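PDB 2WNW: activated BY transcription factor SSRB from Salmonella enterica, which belongs to glycosyl hydrolase family 30, pairing a TIM barrel with a beta-sandwich domain, and is probably a carbohydrate-active enzyme. Local coordinates for residues I6-Y11 with I370-R375; Y220-L225 with G261-A266. All coordinates share one frame; numbering follows the deposited sequence.

Contact 1 (I6-Y11 with I370-R375); sequences ISSDPY and IGHFCR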
ATOM      1  N   ILE A   6      10.964  19.075 -11.592  1.00 18.92           N
ATOM      2  CA  ILE A   6       9.932  19.430 -12.561  1.00 18.98           C
ATOM      3  C   ILE A   6       8.638  19.524 -11.763  1.00 20.35           C
ATOM      4  O   ILE A   6       8.146  18.512 -11.253  1.00 19.89           O
ATOM      5  CB  ILE A   6       9.778  18.354 -13.658  1.00 19.21           C
ATOM      6  CG1 ILE A   6      11.068  18.247 -14.483  1.00 24.09           C
ATOM      7  CG2 ILE A   6       8.613  18.710 -14.576  1.00 18.38           C
ATOM      8  CD1 ILE A   6      12.205  17.562 -13.766  1.00 26.43           C
ATOM      9  N   SER A   7       8.092  20.733 -11.660  1.00 18.33           N
ATOM     10  CA  SER A   7       6.886  20.954 -10.874  1.00 20.22           C
ATOM     11  C   SER A   7       5.669  21.453 -11.643  1.00 20.09           C
ATOM     12  O   SER A   7       5.773  22.313 -12.522  1.00 19.40           O
ATOM     13  CB  SER A   7       7.192  21.944  -9.744  1.00 20.86           C
ATOM     14  OG  SER A   7       8.345  21.552  -9.023  1.00 23.84           O
ATOM     15  N   SER A   8       4.512  20.900 -11.294  1.00 19.31           N
ATOM     16  CA  SER A   8       3.249  21.288 -11.905  1.00 19.59           C
ATOM     17  C   SER A   8       2.307  21.791 -10.821  1.00 20.05           C
ATOM     18  O   SER A   8       2.233  21.226  -9.729  1.00 19.16           O
ATOM     19  CB  SER A   8       2.594  20.105 -12.629  1.00 19.19           C
ATOM     20  OG  SER A   8       3.306  19.755 -13.802  1.00 19.74           O
ATOM     21  N   ASP A   9       1.601  22.868 -11.137  1.00 20.74           N
ATOM     22  CA  ASP A   9       0.638  23.485 -10.237  1.00 22.20           C
ATOM     23  C   ASP A   9      -0.598  23.658 -11.114  1.00 21.13           C
ATOM     24  O   ASP A   9      -0.850  24.741 -11.644  1.00 22.63           O
ATOM     25  CB  ASP A   9       1.171  24.844  -9.772  1.00 23.45           C
ATOM     26  CG  ASP A   9       0.267  25.526  -8.757  1.00 27.04           C
ATOM     27  OD1 ASP A   9       0.706  26.546  -8.190  1.00 29.20           O
ATOM     28  OD2 ASP A   9      -0.870  25.060  -8.527  1.00 26.26           O
ATOM     29  N   PRO A  10      -1.376  22.580 -11.291  1.00 20.48           N
ATOM     30  CA  PRO A  10      -2.583  22.620 -12.119  1.00 21.63           C
ATOM     31  C   PRO A  10      -3.563  23.758 -11.838  1.00 21.48           C
ATOM     32  O   PRO A  10      -4.095  24.353 -12.770  1.00 21.12           O
ATOM     33  CB  PRO A  10      -3.196  21.229 -11.914  1.00 21.73           C
ATOM     34  CG  PRO A  10      -2.668  20.801 -10.575  1.00 22.97           C
ATOM     35  CD  PRO A  10      -1.242  21.271 -10.628  1.00 21.84           C
ATOM     36  N   TYR A  11      -3.808  24.071 -10.570  1.00 21.83           N
ATOM     37  CA  TYR A  11      -4.736  25.152 -10.262  1.00 22.02           C
ATOM     38  C   TYR A  11      -4.272  26.500 -10.808  1.00 24.66           C
ATOM     39  O   TYR A  11      -5.072  27.425 -10.949  1.00 24.15           O
ATOM     40  CB  TYR A  11      -4.992  25.233  -8.754  1.00 21.05           C
ATOM     41  CG  TYR A  11      -6.038  24.239  -8.289  1.00 20.52           C
ATOM     42  CD1 TYR A  11      -7.348  24.300  -8.772  1.00 23.21           C
ATOM     43  CD2 TYR A  11      -5.720  23.231  -7.384  1.00 21.74           C
ATOM     44  CE1 TYR A  11      -8.320  23.374  -8.359  1.00 21.27           C
ATOM     45  CE2 TYR A  11      -6.677  22.301  -6.966  1.00 19.79           C
ATOM     46  CZ  TYR A  11      -7.972  22.379  -7.455  1.00 20.67           C
ATOM     47  OH  TYR A  11      -8.912  21.461  -7.036  1.00 20.19           O
ATOM     48  N   ILE A 370       0.607  12.316 -17.163  1.00 15.24           N
ATOM     49  CA  ILE A 370       1.351  11.168 -17.671  1.00 15.82           C
ATOM     50  C   ILE A 370       2.810  11.593 -17.840  1.00 16.81           C
ATOM     51  O   ILE A 370       3.728  10.820 -17.581  1.00 16.58           O
ATOM     52  CB  ILE A 370       0.789  10.713 -19.035  1.00 16.09           C
ATOM     53  CG1 ILE A 370      -0.640  10.190 -18.853  1.00 15.39           C
ATOM     54  CG2 ILE A 370       1.679   9.644 -19.646  1.00 14.95           C
ATOM     55  CD1 ILE A 370      -1.348   9.885 -20.162  1.00 17.02           C
ATOM     56  N   GLY A 371       3.002  12.840 -18.258  1.00 17.10           N
ATOM     57  CA  GLY A 371       4.336  13.373 -18.474  1.00 17.79           C
ATOM     58  C   GLY A 371       5.272  13.333 -17.279  1.00 18.71           C
ATOM     59  O   GLY A 371       6.481  13.168 -17.450  1.00 19.49           O
ATOM     60  N   HIS A 372       4.736  13.494 -16.072  1.00 17.62           N
ATOM     61  CA  HIS A 372       5.580  13.456 -14.884  1.00 17.08           C
ATOM     62  C   HIS A 372       6.295  12.115 -14.784  1.00 17.48           C
ATOM     63  O   HIS A 372       7.310  11.996 -14.093  1.00 18.20           O
ATOM     64  CB  HIS A 372       4.750  13.733 -13.624  1.00 16.17           C
ATOM     65  CG  HIS A 372       4.654  15.189 -13.287  1.00 14.72           C
ATOM     66  ND1 HIS A 372       5.655  15.865 -12.621  1.00 16.25           N
ATOM     67  CD2 HIS A 372       3.715  16.116 -13.594  1.00 16.42           C
ATOM     68  CE1 HIS A 372       5.338  17.146 -12.536  1.00 13.80           C
ATOM     69  NE2 HIS A 372       4.167  17.325 -13.120  1.00 16.44           N
ATOM     70  N   PHE A 373       5.759  11.115 -15.484  1.00 16.38           N
ATOM     71  CA  PHE A 373       6.348   9.778 -15.517  1.00 16.51           C
ATOM     72  C   PHE A 373       7.139   9.497 -16.805  1.00 17.86           C
ATOM     73  O   PHE A 373       8.360   9.333 -16.788  1.00 17.24           O
ATOM     74  CB  PHE A 373       5.276   8.685 -15.438  1.00 16.68           C
ATOM     75  CG  PHE A 373       4.745   8.423 -14.059  1.00 15.23           C
ATOM     76  CD1 PHE A 373       3.704   9.185 -13.544  1.00 16.27           C
ATOM     77  CD2 PHE A 373       5.260   7.383 -13.290  1.00 16.29           C
ATOM     78  CE1 PHE A 373       3.177   8.911 -12.278  1.00 15.72           C
ATOM     79  CE2 PHE A 373       4.740   7.102 -12.024  1.00 15.59           C
ATOM     80  CZ  PHE A 373       3.697   7.868 -11.521  1.00 15.59           C
ATOM     81  N   CYS A 374       6.412   9.440 -17.918  1.00 18.23           N
ATOM     82  CA  CYS A 374       6.982   9.082 -19.216  1.00 17.90           C
ATOM     83  C   CYS A 374       8.132   9.907 -19.774  1.00 17.64           C
ATOM     84  O   CYS A 374       8.956   9.379 -20.520  1.00 18.95           O
ATOM     85  CB  CYS A 374       5.867   8.990 -20.265  1.00 16.50           C
ATOM     86  SG  CYS A 374       5.198  10.563 -20.821  1.00 17.76           S
ATOM     87  N   ARG A 375       8.204  11.184 -19.425  1.00 18.92           N
ATOM     88  CA  ARG A 375       9.281  12.027 -19.934  1.00 19.28           C
ATOM     89  C   ARG A 375      10.619  11.739 -19.262  1.00 19.75           C
ATOM     90  O   ARG A 375      11.677  12.074 -19.805  1.00 19.20           O
ATOM     91  CB  ARG A 375       8.934  13.510 -19.735  1.00 18.89           C
ATOM     92  CG  ARG A 375       7.666  13.956 -20.450  1.00 19.78           C
ATOM     93  CD  ARG A 375       7.230  15.347 -20.004  1.00 21.69           C
ATOM     94  NE  ARG A 375       8.027  16.410 -20.610  1.00 22.69           N
ATOM     95  CZ  ARG A 375       7.867  16.848 -21.857  1.00 24.58           C
ATOM     96  NH1 ARG A 375       6.938  16.318 -22.644  1.00 23.46           N
ATOM     97  NH2 ARG A 375       8.631  17.831 -22.316  1.00 25.40           N
TER

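Contact 2 (Y220-L225 with G261-A266); sequences YLRPRL and GINGLA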
ATOM      1  N   TYR A 220      -3.197 -22.692 -29.159  1.00 20.11           N
ATOM      2  CA  TYR A 220      -3.314 -22.185 -30.521  1.00 19.69           C
ATOM      3  C   TYR A 220      -2.325 -21.104 -30.940  1.00 19.26           C
ATOM      4  O   TYR A 220      -1.691 -21.225 -31.989  1.00 18.91           O
ATOM      5  CB  TYR A 220      -4.745 -21.714 -30.774  1.00 19.76           C
ATOM      6  CG  TYR A 220      -5.740 -22.852 -30.737  1.00 22.75           C
ATOM      7  CD1 TYR A 220      -6.196 -23.370 -29.527  1.00 22.46           C
ATOM      8  CD2 TYR A 220      -6.186 -23.448 -31.918  1.00 21.97           C
ATOM      9  CE1 TYR A 220      -7.072 -24.456 -29.490  1.00 24.34           C
ATOM     10  CE2 TYR A 220      -7.057 -24.532 -31.894  1.00 23.89           C
ATOM     11  CZ  TYR A 220      -7.497 -25.030 -30.678  1.00 24.03           C
ATOM     12  OH  TYR A 220      -8.361 -26.100 -30.651  1.00 25.92           O
ATOM     13  N   LEU A 221      -2.181 -20.051 -30.141  1.00 17.87           N
ATOM     14  CA  LEU A 221      -1.250 -18.982 -30.502  1.00 18.35           C
ATOM     15  C   LEU A 221       0.216 -19.390 -30.404  1.00 18.47           C
ATOM     16  O   LEU A 221       0.985 -19.182 -31.340  1.00 18.87           O
ATOM     17  CB  LEU A 221      -1.490 -17.737 -29.639  1.00 18.43           C
ATOM     18  CG  LEU A 221      -2.746 -16.921 -29.954  1.00 19.68           C
ATOM     19  CD1 LEU A 221      -2.847 -15.739 -28.991  1.00 19.49           C
ATOM     20  CD2 LEU A 221      -2.689 -16.420 -31.399  1.00 21.64           C
ATOM     21  N   ARG A 222       0.606 -19.969 -29.274  1.00 19.90           N
ATOM     22  CA  ARG A 222       1.995 -20.365 -29.084  1.00 19.53           C
ATOM     23  C   ARG A 222       2.595 -21.206 -30.214  1.00 19.78           C
ATOM     24  O   ARG A 222       3.616 -20.832 -30.786  1.00 19.31           O
ATOM     25  CB  ARG A 222       2.163 -21.078 -27.736  1.00 20.39           C
ATOM     26  CG  ARG A 222       2.298 -20.117 -26.556  1.00 20.75           C
ATOM     27  CD  ARG A 222       3.535 -19.242 -26.723  1.00 20.39           C
ATOM     28  NE  ARG A 222       3.663 -18.239 -25.671  1.00 21.20           N
ATOM     29  CZ  ARG A 222       4.366 -17.117 -25.795  1.00 21.54           C
ATOM     30  NH1 ARG A 222       5.010 -16.857 -26.926  1.00 21.95           N
ATOM     31  NH2 ARG A 222       4.407 -16.242 -24.799  1.00 23.09           N
ATOM     32  N   PRO A 223       1.968 -22.343 -30.559  1.00 20.00           N
ATOM     33  CA  PRO A 223       2.498 -23.192 -31.635  1.00 21.06           C
ATOM     34  C   PRO A 223       2.648 -22.455 -32.968  1.00 20.94           C
ATOM     35  O   PRO A 223       3.631 -22.640 -33.686  1.00 21.06           O
ATOM     36  CB  PRO A 223       1.472 -24.320 -31.722  1.00 20.44           C
ATOM     37  CG  PRO A 223       0.949 -24.409 -30.330  1.00 22.09           C
ATOM     38  CD  PRO A 223       0.766 -22.954 -29.966  1.00 20.25           C
ATOM     39  N   ARG A 224       1.671 -21.617 -33.297  1.00 21.01           N
ATOM     40  CA  ARG A 224       1.717 -20.870 -34.548  1.00 19.80           C
ATOM     41  C   ARG A 224       2.799 -19.802 -34.521  1.00 19.89           C
ATOM     42  O   ARG A 224       3.540 -19.641 -35.487  1.00 18.47           O
ATOM     43  CB  ARG A 224       0.346 -20.249 -34.841  1.00 20.30           C
ATOM     44  CG  ARG A 224      -0.705 -21.304 -35.173  1.00 20.66           C
ATOM     45  CD  ARG A 224      -2.101 -20.726 -35.369  1.00 20.27           C
ATOM     46  NE  ARG A 224      -3.030 -21.754 -35.840  1.00 20.22           N
ATOM     47  CZ  ARG A 224      -3.447 -22.787 -35.112  1.00 21.16           C
ATOM     48  NH1 ARG A 224      -3.034 -22.940 -33.860  1.00 21.10           N
ATOM     49  NH2 ARG A 224      -4.261 -23.688 -35.646  1.00 19.62           N
ATOM     50  N   LEU A 225       2.895 -19.075 -33.412  1.00 20.53           N
ATOM     51  CA  LEU A 225       3.915 -18.039 -33.288  1.00 20.63           C
ATOM     52  C   LEU A 225       5.293 -18.674 -33.440  1.00 21.52           C
ATOM     53  O   LEU A 225       6.164 -18.135 -34.119  1.00 22.78           O
ATOM     54  CB  LEU A 225       3.808 -17.349 -31.923  1.00 20.01           C
ATOM     55  CG  LEU A 225       2.570 -16.465 -31.735  1.00 19.09           C
ATOM     56  CD1 LEU A 225       2.387 -16.133 -30.256  1.00 19.43           C
ATOM     57  CD2 LEU A 225       2.722 -15.204 -32.570  1.00 19.23           C
ATOM     58  N   GLY A 261       3.605 -20.847 -20.790  1.00 22.09           N
ATOM     59  CA  GLY A 261       3.307 -20.148 -22.028  1.00 21.72           C
ATOM     60  C   GLY A 261       2.767 -18.732 -21.959  1.00 20.43           C
ATOM     61  O   GLY A 261       2.677 -18.061 -22.986  1.00 21.65           O
ATOM     62  N   ILE A 262       2.421 -18.266 -20.764  1.00 19.58           N
ATOM     63  CA  ILE A 262       1.868 -16.923 -20.605  1.00 18.21           C
ATOM     64  C   ILE A 262       2.815 -16.032 -19.799  1.00 18.47           C
ATOM     65  O   ILE A 262       3.270 -16.417 -18.723  1.00 18.99           O
ATOM     66  CB  ILE A 262       0.490 -17.018 -19.926  1.00 17.29           C
ATOM     67  CG1 ILE A 262      -0.457 -17.805 -20.839  1.00 18.96           C
ATOM     68  CG2 ILE A 262      -0.054 -15.632 -19.622  1.00 19.03           C
ATOM     69  CD1 ILE A 262      -1.799 -18.116 -20.223  1.00 19.82           C
ATOM     70  N   ASN A 263       3.097 -14.841 -20.328  1.00 18.14           N
ATOM     71  CA  ASN A 263       4.027 -13.895 -19.704  1.00 18.20           C
ATOM     72  C   ASN A 263       3.481 -13.077 -18.536  1.00 18.46           C
ATOM     73  O   ASN A 263       4.249 -12.581 -17.711  1.00 17.18           O
ATOM     74  CB  ASN A 263       4.576 -12.927 -20.757  1.00 19.79           C
ATOM     75  CG  ASN A 263       5.231 -13.638 -21.928  1.00 19.97           C
ATOM     76  OD1 ASN A 263       4.556 -14.227 -22.774  1.00 17.66           O
ATOM     77  ND2 ASN A 263       6.556 -13.588 -21.979  1.00 20.76           N
ATOM     78  N   GLY A 264       2.167 -12.918 -18.465  1.00 17.06           N
ATOM     79  CA  GLY A 264       1.613 -12.148 -17.369  1.00 17.50           C
ATOM     80  C   GLY A 264       0.170 -11.756 -17.579  1.00 17.84           C
ATOM     81  O   GLY A 264      -0.528 -12.342 -18.404  1.00 15.00           O
ATOM     82  N   LEU A 265      -0.284 -10.766 -16.818  1.00 17.87           N
ATOM     83  CA  LEU A 265      -1.660 -10.314 -16.944  1.00 17.08           C
ATOM     84  C   LEU A 265      -1.705  -8.828 -17.212  1.00 16.44           C
ATOM     85  O   LEU A 265      -0.878  -8.070 -16.706  1.00 16.54           O
ATOM     86  CB  LEU A 265      -2.458 -10.606 -15.671  1.00 17.22           C
ATOM     87  CG  LEU A 265      -2.620 -12.060 -15.214  1.00 19.75           C
ATOM     88  CD1 LEU A 265      -1.406 -12.479 -14.397  1.00 21.06           C
ATOM     89  CD2 LEU A 265      -3.880 -12.175 -14.368  1.00 20.78           C
ATOM     90  N   ALA A 266      -2.668  -8.419 -18.029  1.00 14.42           N
ATOM     91  CA  ALA A 266      -2.855  -7.009 -18.337  1.00 14.22           C
ATOM     92  C   ALA A 266      -4.092  -6.598 -17.547  1.00 14.61           C
ATOM     93  O   ALA A 266      -4.952  -7.430 -17.275  1.00 15.14           O
ATOM     94  CB  ALA A 266      -3.090  -6.823 -19.823  1.00 14.10           C
TER

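Contact 1 (I6-Y11 with I370-R375)
At the seam between the beta sandwich and the TIM barrel, Ser8 on strand 2-9 meets His372 of helix 365-374. The axes of the short segments 6-9 and 370-374 run nearly antiparallel (171°), 10.1 Å apart at closest approach, so the gap is bridged by a side chain rather than by close backbone packing. His372 spans it. With its first torsion at -89° and the ring turned roughly crosswise (chi2 -81°), it sends NE2 to within 2.7 Å of Ser8 OG, a short hydrogen bond. Ser8 holds OG opposite its own carbonyl carbon, beside the backbone N, and its CB lies in the plane of the imidazole, 3.2 Å from His372 NE2. The strand therefore approaches the ring at its edge. The same edge receives the backbone of Ile6, whose O sits 3.4 Å from His372 CE1 in the ring plane, while Ile6 CG2 touches CE1 more loosely at 4.2 Å.

Both imidazole nitrogens are engaged: ND1 bonds to Thr439 OG1 on the neighbouring strand 437-442, which also pairs with the backbone of Ile6. Two partners at different corners should fix the rotation of the buried ring. Ser8 OG is in turn bonded to Leu16 N, and Trp310 of helix 305-322 packs against the Ser8 side chain. A hydrogen-bonded histidine thus links helix to strand across the buried barrel-sandwich interface, in the family 30 architecture where an N-terminal strand joins the C-terminal beta sandwich beside the barrel.

Contact 2 (Y220-L225 with G261-A266)
Arg222 of helix 210-227 reaches across to Gly261 in the outer layer of the TIM barrel, where the chain leaves helix 256-261 and turns into barrel strand 264-268. The close part of the contact is a side-on grip by the guanidinium on a single atom. Arg222 NE donates to Gly261 O at 2.9 Å, lying in the carbonyl plane on a lone pair, with an N-H...O angle of 156°. Arg222 NH2 reaches the same oxygen at 3.1 Å, but more bent and from well above the carbonyl plane. Gly261 O lies almost exactly in the guanidinium plane, so the two donors share it along one edge. A bend at chi2 (-61°) turns the arginine chain toward this carbonyl.

Beyond that grip the packing is sparse: the helix and the turn bury just 120 Å² between them, and the touching residues, Arg222, Gly261 and Asn263, are all partly exposed to solvent. Arg222 NH1 bonds to Met233 O, in the loop before strand 234-239, and Asn263 OD1 accepts from Ile235 N of that strand. Asn263 lies beside the arginine, its amide plane turned 51° from the guanidinium: Arg222 NH2 comes within 2.9 Å of Asn263 OD1, yet the angle is too poor for a hydrogen bond.

From the N terminus, the chain first lays down strand 2-9 and further strands of the sandwich sheet, then enters the eight-stranded barrel. Past the barrel's midpoint, contact 2 closes a short loop of 35 residues, joining helix 210-227 to the turn before strand 264-268, with strand 234-239 made in between. The chain completes the barrel and comes back through helix 365-374, where contact 1 closes a loop of 358 residues before the remaining sandwich strands follow. Contact 2 is thus nested inside contact 1. Their centres lie 36 Å apart on opposite sides of the chain's centre: one joins a helix to the loop before a strand within the barrel, the other joins barrel to sandwich.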